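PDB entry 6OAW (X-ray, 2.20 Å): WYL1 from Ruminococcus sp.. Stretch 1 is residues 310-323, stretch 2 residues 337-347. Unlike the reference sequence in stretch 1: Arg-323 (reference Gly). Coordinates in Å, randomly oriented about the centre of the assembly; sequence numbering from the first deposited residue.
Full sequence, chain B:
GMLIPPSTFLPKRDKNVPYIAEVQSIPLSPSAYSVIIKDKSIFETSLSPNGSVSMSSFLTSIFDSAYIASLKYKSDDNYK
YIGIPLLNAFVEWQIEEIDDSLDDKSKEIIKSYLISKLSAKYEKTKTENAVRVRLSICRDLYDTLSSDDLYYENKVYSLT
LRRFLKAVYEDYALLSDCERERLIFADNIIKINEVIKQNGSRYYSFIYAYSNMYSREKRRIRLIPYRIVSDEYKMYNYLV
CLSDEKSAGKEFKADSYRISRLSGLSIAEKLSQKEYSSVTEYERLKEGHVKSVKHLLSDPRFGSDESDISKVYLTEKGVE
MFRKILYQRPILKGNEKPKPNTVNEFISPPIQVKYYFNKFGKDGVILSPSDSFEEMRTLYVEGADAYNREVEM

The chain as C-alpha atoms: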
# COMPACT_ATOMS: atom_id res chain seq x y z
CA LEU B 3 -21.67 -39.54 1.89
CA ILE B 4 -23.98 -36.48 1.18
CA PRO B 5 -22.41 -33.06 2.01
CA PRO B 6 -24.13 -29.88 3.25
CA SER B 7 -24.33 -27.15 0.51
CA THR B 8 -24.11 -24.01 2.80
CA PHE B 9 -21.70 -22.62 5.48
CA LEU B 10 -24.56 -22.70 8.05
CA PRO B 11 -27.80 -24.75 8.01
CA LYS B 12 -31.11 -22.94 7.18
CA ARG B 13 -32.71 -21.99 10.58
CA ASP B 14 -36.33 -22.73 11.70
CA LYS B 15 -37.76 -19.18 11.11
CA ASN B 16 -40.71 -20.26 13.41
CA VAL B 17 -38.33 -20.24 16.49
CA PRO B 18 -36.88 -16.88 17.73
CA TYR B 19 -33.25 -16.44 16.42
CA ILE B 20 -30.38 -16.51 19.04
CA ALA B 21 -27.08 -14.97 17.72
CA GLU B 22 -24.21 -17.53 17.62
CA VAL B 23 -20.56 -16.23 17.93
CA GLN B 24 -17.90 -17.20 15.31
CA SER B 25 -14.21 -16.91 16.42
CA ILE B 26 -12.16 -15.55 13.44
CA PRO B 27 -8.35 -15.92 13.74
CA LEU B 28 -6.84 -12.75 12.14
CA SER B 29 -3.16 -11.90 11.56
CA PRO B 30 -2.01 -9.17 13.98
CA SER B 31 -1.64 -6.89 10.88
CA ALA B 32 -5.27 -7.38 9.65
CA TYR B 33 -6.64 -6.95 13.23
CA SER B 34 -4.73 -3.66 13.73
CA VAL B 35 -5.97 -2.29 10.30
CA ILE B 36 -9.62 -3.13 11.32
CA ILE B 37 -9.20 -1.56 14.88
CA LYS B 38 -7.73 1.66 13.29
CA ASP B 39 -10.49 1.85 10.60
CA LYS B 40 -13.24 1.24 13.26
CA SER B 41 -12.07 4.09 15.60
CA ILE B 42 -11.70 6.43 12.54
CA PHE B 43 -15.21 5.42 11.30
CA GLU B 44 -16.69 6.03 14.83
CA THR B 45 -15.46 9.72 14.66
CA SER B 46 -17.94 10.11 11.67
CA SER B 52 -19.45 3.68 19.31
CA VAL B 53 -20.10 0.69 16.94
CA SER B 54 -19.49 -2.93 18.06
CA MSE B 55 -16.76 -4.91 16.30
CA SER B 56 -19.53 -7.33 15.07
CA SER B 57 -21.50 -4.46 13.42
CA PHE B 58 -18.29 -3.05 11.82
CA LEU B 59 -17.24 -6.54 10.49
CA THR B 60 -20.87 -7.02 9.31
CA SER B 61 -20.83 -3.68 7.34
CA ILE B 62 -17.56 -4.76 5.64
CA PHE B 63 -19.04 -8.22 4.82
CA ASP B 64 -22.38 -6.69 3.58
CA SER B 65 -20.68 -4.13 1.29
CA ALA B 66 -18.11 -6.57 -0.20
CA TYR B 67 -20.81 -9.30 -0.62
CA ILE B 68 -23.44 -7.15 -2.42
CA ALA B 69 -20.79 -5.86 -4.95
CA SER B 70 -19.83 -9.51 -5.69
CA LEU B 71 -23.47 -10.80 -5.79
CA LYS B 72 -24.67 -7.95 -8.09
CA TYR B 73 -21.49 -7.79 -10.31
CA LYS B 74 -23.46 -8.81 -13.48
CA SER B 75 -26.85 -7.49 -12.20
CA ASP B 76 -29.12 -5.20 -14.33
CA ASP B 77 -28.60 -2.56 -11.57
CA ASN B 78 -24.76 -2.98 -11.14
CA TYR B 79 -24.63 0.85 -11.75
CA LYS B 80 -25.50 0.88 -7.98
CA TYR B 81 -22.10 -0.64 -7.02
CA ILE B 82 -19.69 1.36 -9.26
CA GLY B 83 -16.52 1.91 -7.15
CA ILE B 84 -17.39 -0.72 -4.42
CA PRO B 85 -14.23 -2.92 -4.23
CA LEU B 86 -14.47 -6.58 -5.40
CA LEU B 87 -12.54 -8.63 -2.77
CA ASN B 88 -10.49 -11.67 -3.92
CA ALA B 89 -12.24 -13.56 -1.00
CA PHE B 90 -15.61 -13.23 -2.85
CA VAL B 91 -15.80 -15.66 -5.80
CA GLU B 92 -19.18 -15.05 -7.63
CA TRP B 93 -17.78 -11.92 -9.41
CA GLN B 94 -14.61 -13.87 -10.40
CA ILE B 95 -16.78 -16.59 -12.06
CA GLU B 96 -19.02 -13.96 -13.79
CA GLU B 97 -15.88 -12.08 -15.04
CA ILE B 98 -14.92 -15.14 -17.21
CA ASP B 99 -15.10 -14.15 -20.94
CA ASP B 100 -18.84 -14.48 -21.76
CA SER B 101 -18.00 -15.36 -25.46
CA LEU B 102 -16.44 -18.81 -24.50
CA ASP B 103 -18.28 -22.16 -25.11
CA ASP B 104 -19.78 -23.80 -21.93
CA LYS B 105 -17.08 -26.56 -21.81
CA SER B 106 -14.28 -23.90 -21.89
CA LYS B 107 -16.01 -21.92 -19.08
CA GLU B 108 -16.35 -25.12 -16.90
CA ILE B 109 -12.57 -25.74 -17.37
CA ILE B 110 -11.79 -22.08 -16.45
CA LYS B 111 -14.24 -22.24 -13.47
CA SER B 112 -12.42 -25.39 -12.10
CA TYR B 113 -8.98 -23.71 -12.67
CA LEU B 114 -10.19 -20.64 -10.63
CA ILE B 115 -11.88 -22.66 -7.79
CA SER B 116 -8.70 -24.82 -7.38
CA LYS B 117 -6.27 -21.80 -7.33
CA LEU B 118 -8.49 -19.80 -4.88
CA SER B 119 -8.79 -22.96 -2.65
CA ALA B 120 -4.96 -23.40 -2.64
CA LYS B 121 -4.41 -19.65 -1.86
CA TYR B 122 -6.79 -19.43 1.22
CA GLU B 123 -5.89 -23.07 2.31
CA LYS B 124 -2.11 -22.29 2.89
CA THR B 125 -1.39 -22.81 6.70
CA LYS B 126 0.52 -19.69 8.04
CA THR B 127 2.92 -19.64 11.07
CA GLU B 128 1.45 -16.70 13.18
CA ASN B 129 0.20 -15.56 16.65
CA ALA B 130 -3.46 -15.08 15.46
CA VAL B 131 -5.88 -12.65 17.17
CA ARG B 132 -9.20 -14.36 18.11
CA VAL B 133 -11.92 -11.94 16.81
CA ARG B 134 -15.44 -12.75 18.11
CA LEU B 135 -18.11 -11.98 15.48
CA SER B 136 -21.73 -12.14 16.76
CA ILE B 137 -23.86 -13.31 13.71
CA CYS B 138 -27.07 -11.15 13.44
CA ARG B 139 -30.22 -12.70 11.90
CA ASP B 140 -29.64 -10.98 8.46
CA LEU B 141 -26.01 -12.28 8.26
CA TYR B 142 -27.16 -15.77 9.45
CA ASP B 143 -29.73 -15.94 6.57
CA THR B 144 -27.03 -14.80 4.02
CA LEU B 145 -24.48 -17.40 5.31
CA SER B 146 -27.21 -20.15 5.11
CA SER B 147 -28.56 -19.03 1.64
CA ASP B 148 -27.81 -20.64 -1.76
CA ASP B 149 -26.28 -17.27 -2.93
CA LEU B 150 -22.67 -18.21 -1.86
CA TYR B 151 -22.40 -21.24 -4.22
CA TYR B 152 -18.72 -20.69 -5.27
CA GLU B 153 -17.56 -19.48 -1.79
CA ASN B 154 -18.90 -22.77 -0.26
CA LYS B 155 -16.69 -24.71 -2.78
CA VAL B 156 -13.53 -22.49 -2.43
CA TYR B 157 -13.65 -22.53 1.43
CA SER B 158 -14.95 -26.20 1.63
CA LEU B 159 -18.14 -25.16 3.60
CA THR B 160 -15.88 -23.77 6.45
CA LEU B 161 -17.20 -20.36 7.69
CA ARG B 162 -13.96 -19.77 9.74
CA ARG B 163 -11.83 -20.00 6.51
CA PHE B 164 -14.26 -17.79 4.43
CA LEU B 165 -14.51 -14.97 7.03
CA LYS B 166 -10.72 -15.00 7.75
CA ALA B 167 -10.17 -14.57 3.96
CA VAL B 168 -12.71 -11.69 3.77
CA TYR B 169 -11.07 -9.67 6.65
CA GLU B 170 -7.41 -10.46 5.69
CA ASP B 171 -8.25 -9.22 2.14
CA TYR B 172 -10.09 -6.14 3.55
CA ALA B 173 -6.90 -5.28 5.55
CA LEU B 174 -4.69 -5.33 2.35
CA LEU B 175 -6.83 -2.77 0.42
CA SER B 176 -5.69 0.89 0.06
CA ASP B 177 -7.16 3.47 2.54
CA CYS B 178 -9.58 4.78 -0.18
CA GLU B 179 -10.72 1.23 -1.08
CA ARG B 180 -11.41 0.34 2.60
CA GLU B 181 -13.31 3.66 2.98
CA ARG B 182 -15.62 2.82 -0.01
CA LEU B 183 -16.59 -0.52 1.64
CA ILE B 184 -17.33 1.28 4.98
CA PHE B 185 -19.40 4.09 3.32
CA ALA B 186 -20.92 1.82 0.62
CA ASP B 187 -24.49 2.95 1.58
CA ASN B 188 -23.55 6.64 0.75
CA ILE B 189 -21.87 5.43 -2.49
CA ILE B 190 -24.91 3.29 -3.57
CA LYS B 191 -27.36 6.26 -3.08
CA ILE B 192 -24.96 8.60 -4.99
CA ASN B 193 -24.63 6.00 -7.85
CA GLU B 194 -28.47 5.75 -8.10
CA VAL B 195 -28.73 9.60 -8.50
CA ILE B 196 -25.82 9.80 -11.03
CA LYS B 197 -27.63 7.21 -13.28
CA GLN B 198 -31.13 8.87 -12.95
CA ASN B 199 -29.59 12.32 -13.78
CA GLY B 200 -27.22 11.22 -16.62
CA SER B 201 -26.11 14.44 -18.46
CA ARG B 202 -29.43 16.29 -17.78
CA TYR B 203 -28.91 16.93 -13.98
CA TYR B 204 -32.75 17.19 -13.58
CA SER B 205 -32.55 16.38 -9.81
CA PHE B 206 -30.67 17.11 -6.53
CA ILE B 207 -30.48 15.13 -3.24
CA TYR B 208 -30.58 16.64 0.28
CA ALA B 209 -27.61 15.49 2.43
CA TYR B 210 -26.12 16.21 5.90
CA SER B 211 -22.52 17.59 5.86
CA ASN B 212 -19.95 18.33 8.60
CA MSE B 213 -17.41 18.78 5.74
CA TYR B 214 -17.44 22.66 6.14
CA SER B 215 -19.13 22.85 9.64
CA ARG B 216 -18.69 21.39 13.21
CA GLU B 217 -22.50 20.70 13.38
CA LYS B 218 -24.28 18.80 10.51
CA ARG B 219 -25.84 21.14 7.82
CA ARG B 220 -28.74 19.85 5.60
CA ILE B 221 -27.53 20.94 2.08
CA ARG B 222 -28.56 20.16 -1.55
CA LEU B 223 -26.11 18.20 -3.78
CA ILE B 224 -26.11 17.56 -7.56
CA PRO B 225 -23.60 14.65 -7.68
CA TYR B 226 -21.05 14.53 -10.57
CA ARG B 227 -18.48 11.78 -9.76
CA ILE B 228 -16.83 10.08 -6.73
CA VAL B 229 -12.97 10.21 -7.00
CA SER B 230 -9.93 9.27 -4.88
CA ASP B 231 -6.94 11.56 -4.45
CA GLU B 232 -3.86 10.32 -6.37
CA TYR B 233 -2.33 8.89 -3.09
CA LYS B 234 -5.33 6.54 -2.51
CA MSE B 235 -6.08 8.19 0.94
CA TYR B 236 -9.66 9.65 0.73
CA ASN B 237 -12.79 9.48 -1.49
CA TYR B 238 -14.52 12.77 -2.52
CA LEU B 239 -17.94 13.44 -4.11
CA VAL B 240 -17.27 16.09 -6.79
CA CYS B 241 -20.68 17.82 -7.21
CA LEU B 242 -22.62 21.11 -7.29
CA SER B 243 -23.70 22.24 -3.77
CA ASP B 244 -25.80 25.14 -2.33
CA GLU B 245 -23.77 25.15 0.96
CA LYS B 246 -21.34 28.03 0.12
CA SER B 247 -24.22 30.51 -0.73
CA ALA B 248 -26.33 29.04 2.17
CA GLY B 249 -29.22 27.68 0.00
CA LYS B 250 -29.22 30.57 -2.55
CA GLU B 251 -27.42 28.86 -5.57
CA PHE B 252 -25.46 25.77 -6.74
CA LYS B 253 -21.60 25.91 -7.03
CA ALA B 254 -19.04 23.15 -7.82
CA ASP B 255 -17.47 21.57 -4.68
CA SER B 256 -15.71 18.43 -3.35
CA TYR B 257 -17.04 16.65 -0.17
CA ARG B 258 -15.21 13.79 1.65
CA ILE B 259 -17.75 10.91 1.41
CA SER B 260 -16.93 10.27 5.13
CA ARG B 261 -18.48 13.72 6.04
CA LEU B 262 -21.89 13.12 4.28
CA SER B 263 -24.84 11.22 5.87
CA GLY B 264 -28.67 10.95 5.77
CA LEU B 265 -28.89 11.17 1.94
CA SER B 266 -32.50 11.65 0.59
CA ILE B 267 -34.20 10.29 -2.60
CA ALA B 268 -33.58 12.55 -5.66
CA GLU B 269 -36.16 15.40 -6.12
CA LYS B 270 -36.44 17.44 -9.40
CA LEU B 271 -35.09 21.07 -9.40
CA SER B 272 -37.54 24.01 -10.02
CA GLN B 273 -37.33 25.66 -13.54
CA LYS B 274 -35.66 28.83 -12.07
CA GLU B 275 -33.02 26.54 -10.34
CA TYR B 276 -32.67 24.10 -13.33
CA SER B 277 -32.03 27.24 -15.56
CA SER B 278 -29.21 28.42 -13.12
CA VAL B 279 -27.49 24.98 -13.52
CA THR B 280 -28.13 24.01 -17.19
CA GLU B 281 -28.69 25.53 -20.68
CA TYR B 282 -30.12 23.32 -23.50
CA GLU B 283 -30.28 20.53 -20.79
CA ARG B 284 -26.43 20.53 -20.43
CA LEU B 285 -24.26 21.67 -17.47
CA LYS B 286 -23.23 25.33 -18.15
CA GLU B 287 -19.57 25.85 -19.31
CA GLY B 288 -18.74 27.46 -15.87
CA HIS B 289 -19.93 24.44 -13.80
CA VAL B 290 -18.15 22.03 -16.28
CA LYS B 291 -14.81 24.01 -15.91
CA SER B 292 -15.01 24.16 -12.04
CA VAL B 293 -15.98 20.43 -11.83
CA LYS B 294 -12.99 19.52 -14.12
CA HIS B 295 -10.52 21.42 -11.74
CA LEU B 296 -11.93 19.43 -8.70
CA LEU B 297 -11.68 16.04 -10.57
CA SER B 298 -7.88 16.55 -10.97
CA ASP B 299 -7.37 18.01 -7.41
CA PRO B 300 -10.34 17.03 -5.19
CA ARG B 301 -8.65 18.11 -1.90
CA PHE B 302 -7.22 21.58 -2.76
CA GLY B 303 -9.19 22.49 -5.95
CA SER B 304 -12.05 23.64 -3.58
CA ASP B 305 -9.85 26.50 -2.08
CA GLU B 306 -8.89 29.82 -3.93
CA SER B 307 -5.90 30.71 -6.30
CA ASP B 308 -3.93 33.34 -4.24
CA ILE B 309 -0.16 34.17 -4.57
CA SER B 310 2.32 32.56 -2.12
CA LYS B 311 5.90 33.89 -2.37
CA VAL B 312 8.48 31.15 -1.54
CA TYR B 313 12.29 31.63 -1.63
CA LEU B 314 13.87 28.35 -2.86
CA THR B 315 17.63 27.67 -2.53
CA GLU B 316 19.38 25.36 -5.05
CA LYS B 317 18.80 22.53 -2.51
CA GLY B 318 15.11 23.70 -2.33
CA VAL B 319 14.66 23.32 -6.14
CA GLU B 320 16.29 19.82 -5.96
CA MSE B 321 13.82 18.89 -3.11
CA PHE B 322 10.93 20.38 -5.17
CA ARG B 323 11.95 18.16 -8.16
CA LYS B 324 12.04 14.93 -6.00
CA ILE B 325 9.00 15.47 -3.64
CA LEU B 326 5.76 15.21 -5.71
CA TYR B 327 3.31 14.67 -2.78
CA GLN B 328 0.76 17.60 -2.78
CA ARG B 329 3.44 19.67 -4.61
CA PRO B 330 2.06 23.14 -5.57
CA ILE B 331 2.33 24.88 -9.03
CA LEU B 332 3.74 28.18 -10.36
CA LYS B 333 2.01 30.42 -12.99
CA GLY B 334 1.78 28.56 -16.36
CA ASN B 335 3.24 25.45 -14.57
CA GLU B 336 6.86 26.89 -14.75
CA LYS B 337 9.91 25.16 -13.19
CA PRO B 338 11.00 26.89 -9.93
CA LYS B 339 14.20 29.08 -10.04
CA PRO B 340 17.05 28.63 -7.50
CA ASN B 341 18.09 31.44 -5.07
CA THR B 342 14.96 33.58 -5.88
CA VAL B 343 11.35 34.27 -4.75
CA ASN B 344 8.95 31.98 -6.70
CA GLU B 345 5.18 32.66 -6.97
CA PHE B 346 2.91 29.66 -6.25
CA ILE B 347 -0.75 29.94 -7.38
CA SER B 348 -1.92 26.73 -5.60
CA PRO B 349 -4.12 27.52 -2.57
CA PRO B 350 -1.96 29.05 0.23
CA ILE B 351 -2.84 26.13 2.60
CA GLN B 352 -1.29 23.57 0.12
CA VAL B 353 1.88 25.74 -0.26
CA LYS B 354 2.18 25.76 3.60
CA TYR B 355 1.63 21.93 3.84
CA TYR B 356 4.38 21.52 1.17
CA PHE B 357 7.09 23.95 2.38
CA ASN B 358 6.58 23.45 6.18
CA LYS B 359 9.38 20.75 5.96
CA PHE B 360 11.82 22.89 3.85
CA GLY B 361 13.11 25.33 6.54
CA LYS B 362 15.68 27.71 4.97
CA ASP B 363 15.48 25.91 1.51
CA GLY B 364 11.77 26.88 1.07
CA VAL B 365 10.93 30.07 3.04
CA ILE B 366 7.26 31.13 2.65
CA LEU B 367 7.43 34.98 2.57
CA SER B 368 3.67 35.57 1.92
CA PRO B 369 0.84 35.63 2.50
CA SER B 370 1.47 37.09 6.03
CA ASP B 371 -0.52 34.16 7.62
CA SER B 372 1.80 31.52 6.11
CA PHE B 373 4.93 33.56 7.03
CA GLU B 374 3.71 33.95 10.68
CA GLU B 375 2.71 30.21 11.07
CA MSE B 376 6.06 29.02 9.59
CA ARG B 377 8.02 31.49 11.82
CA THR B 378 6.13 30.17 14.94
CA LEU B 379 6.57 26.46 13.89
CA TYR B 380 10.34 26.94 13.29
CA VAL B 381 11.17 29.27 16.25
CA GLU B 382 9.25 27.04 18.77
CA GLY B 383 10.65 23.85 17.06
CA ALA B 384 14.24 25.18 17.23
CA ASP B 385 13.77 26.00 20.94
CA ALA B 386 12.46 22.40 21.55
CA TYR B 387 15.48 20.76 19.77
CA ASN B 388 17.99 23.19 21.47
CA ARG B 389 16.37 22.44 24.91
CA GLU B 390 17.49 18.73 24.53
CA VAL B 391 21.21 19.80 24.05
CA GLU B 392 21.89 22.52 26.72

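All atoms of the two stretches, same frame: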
# COMPACT_ATOMS: atom_id res chain seq x y z
N SER B 310 1.38 32.84 -3.23
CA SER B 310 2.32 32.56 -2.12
C SER B 310 3.70 32.84 -2.69
O SER B 310 3.97 32.32 -3.78
CB SER B 310 2.25 31.15 -1.54
OG SER B 310 1.00 30.88 -0.95
N LYS B 311 4.50 33.63 -1.99
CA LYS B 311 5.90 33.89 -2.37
C LYS B 311 6.77 32.96 -1.53
O LYS B 311 6.68 33.01 -0.26
CB LYS B 311 6.21 35.37 -2.18
CG LYS B 311 5.62 36.26 -3.25
CD LYS B 311 5.90 37.72 -3.03
CE LYS B 311 5.10 38.62 -3.94
NZ LYS B 311 5.77 39.93 -4.05
N VAL B 312 7.56 32.12 -2.21
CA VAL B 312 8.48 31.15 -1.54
C VAL B 312 9.88 31.31 -2.12
O VAL B 312 10.03 31.16 -3.31
CB VAL B 312 8.00 29.70 -1.69
CG1 VAL B 312 8.84 28.77 -0.84
CG2 VAL B 312 6.54 29.57 -1.32
N TYR B 313 10.86 31.61 -1.26
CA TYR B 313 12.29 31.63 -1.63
C TYR B 313 12.78 30.18 -1.61
O TYR B 313 12.66 29.54 -0.53
CB TYR B 313 13.12 32.49 -0.68
CG TYR B 313 14.57 32.58 -1.06
CD1 TYR B 313 15.00 33.53 -1.97
CD2 TYR B 313 15.51 31.72 -0.52
CE1 TYR B 313 16.33 33.61 -2.34
CE2 TYR B 313 16.84 31.80 -0.88
CZ TYR B 313 17.25 32.73 -1.80
OH TYR B 313 18.58 32.83 -2.15
N LEU B 314 13.24 29.69 -2.76
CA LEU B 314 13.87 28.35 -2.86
C LEU B 314 15.38 28.54 -3.02
O LEU B 314 15.77 29.40 -3.83
CB LEU B 314 13.32 27.59 -4.07
CG LEU B 314 11.82 27.39 -4.10
CD1 LEU B 314 11.43 26.63 -5.34
CD2 LEU B 314 11.34 26.65 -2.89
N THR B 315 16.19 27.82 -2.25
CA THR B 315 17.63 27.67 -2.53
C THR B 315 17.80 26.66 -3.66
O THR B 315 16.78 26.10 -4.11
CB THR B 315 18.40 27.19 -1.29
OG1 THR B 315 17.80 25.95 -0.96
CG2 THR B 315 18.36 28.17 -0.14
N GLU B 316 19.04 26.43 -4.08
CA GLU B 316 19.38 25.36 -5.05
C GLU B 316 18.91 24.03 -4.48
O GLU B 316 18.20 23.29 -5.20
CB GLU B 316 20.89 25.35 -5.33
CG GLU B 316 21.38 26.60 -6.01
CD GLU B 316 22.86 26.56 -6.30
OE1 GLU B 316 23.29 25.61 -7.00
OE2 GLU B 316 23.58 27.44 -5.78
N LYS B 317 19.26 23.75 -3.23
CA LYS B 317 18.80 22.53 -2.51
C LYS B 317 17.26 22.48 -2.52
O LYS B 317 16.71 21.37 -2.69
CB LYS B 317 19.39 22.51 -1.10
CG LYS B 317 18.81 21.44 -0.19
CD LYS B 317 19.68 21.08 0.99
CE LYS B 317 18.86 20.48 2.12
NZ LYS B 317 19.67 20.19 3.32
N GLY B 318 16.59 23.62 -2.34
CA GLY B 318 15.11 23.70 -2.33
C GLY B 318 14.50 23.26 -3.66
O GLY B 318 13.44 22.57 -3.66
N VAL B 319 15.12 23.66 -4.76
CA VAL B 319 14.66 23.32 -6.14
C VAL B 319 14.87 21.82 -6.35
O VAL B 319 13.97 21.19 -6.91
CB VAL B 319 15.38 24.15 -7.21
CG1 VAL B 319 15.15 23.60 -8.62
CG2 VAL B 319 14.96 25.61 -7.13
N GLU B 320 15.99 21.28 -5.87
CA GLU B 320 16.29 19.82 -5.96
C GLU B 320 15.22 19.06 -5.15
O GLU B 320 14.74 18.02 -5.65
CB GLU B 320 17.72 19.48 -5.55
CG GLU B 320 18.11 18.04 -5.83
N MSE B 321 14.82 19.59 -3.99
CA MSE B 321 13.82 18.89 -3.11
C MSE B 321 12.46 18.97 -3.82
O MSE B 321 11.69 17.99 -3.81
CB MSE B 321 13.79 19.52 -1.72
CG MSE B 321 15.01 19.20 -0.86
SE MSE B 321 15.07 20.30 0.79
CE MSE B 321 13.43 19.82 1.76
N PHE B 322 12.19 20.12 -4.42
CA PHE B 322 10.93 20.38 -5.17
C PHE B 322 10.81 19.35 -6.31
O PHE B 322 9.72 18.81 -6.51
CB PHE B 322 10.90 21.82 -5.67
CG PHE B 322 9.62 22.20 -6.35
CD1 PHE B 322 9.45 21.97 -7.70
CD2 PHE B 322 8.58 22.78 -5.64
CE1 PHE B 322 8.27 22.31 -8.35
CE2 PHE B 322 7.41 23.14 -6.28
CZ PHE B 322 7.24 22.87 -7.63
N ARG B 323 11.91 19.11 -7.02
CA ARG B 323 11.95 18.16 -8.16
C ARG B 323 11.61 16.74 -7.67
O ARG B 323 10.91 16.02 -8.41
CB ARG B 323 13.31 18.22 -8.88
CG ARG B 323 13.46 17.24 -10.05
N LYS B 337 8.89 25.72 -14.11
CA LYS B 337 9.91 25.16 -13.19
C LYS B 337 10.26 26.25 -12.18
O LYS B 337 10.33 27.42 -12.54
CB LYS B 337 11.15 24.70 -13.97
N PRO B 338 10.49 25.93 -10.89
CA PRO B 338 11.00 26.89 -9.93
C PRO B 338 12.45 27.28 -10.21
O PRO B 338 13.15 26.50 -10.83
CB PRO B 338 10.91 26.16 -8.58
CG PRO B 338 10.02 24.99 -8.85
CD PRO B 338 10.29 24.61 -10.28
N LYS B 339 12.86 28.49 -9.78
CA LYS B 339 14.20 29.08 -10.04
C LYS B 339 14.97 29.14 -8.72
O LYS B 339 14.46 29.60 -7.68
CB LYS B 339 14.08 30.46 -10.69
CG LYS B 339 13.89 30.50 -12.21
N PRO B 340 16.23 28.64 -8.71
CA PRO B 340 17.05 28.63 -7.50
C PRO B 340 17.45 30.03 -7.02
O PRO B 340 17.66 30.92 -7.83
CB PRO B 340 18.29 27.82 -7.93
CG PRO B 340 18.37 28.03 -9.42
CD PRO B 340 16.93 28.05 -9.87
N ASN B 341 17.56 30.20 -5.70
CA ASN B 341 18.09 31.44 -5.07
C ASN B 341 17.22 32.64 -5.48
O ASN B 341 17.79 33.71 -5.71
CB ASN B 341 19.57 31.66 -5.43
CG ASN B 341 20.48 30.55 -4.95
OD1 ASN B 341 20.18 29.85 -3.98
ND2 ASN B 341 21.64 30.41 -5.58
N THR B 342 15.90 32.47 -5.57
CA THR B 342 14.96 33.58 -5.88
C THR B 342 13.60 33.30 -5.26
O THR B 342 13.33 32.14 -4.88
CB THR B 342 14.78 33.84 -7.39
OG1 THR B 342 14.25 32.68 -8.04
CG2 THR B 342 16.05 34.30 -8.08
N VAL B 343 12.79 34.35 -5.14
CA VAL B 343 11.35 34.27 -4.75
C VAL B 343 10.57 33.70 -5.93
O VAL B 343 10.65 34.26 -7.01
CB VAL B 343 10.81 35.65 -4.32
CG1 VAL B 343 9.30 35.60 -4.06
CG2 VAL B 343 11.57 36.15 -3.10
N ASN B 344 9.83 32.62 -5.70
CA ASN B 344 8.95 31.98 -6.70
C ASN B 344 7.51 32.21 -6.26
O ASN B 344 7.24 32.20 -5.04
CB ASN B 344 9.26 30.49 -6.83
CG ASN B 344 10.67 30.24 -7.31
OD1 ASN B 344 10.87 30.03 -8.49
ND2 ASN B 344 11.64 30.25 -6.43
N GLU B 345 6.62 32.42 -7.21
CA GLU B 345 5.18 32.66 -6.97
C GLU B 345 4.44 31.34 -7.20
O GLU B 345 4.48 30.80 -8.31
CB GLU B 345 4.65 33.77 -7.86
CG GLU B 345 5.31 35.10 -7.55
CD GLU B 345 4.56 36.34 -8.00
OE1 GLU B 345 3.80 36.23 -8.97
OE2 GLU B 345 4.72 37.38 -7.35
N PHE B 346 3.76 30.87 -6.17
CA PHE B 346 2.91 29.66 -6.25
C PHE B 346 1.49 30.17 -6.32
O PHE B 346 1.24 31.22 -5.70
CB PHE B 346 3.26 28.71 -5.11
CG PHE B 346 4.59 28.04 -5.32
CD1 PHE B 346 5.75 28.60 -4.83
CD2 PHE B 346 4.68 26.84 -6.02
CE1 PHE B 346 6.98 27.98 -5.03
CE2 PHE B 346 5.91 26.22 -6.22
CZ PHE B 346 7.06 26.80 -5.74
N ILE B 347 0.66 29.53 -7.14
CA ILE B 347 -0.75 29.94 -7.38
C ILE B 347 -1.68 28.87 -6.81
O ILE B 347 -2.91 29.09 -6.81
CB ILE B 347 -1.02 30.21 -8.87
CG1 ILE B 347 -0.64 29.04 -9.78
CG2 ILE B 347 -0.34 31.50 -9.33
CD1 ILE B 347 -1.43 29.05 -11.11

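Strands 310-314 and 342-346 of WYL1 pair antiparallel, and at alternate residues their backbone N and O atoms bond across the strands. Ser-310 and Phe-346 exchange two hydrogen bonds, Ser-310 N to Phe-346 O (3.0 Å) and Phe-346 N to Ser-310 O (2.8 Å). Val-312 and Asn-344 repeat the pattern, with N to O distances of 2.8 Å in both directions; all four bonds are nearly straight. At Leu-314 the ladder loosens: Leu-314 N still donates to Thr-342 O (3.2 Å), but Leu-314 O receives only a weak, bent bond from Asn-341 N (2.7 Å, 128°).

The Asn-344 side chain turns back on its own stretch. Its OD1 accepts from Lys-339 N (2.8 Å) and its ND2 donates to Lys-339 O (3.2 Å), an acceptor shared with Thr-342 OG1 (3.1 Å), so the loop before the strand is tied to it. Thr-315 OG1 caps the following helix by accepting from Gly-318 N (3.0 Å).

Beside Val-312, Leu-314 and Phe-346, Phe-322 from the helix joins this apolar side: Pro-338 CG, from the loop before the second strand, lies over one face of its ring, 3.2 Å from Phe-322 CE1, while Phe-322 CE2 approaches Phe-346 CE2 at 3.4 Å. On the other sheet face, Lys-311 NZ stays 4.3 Å from Glu-345 OE2, too far for a salt bridge.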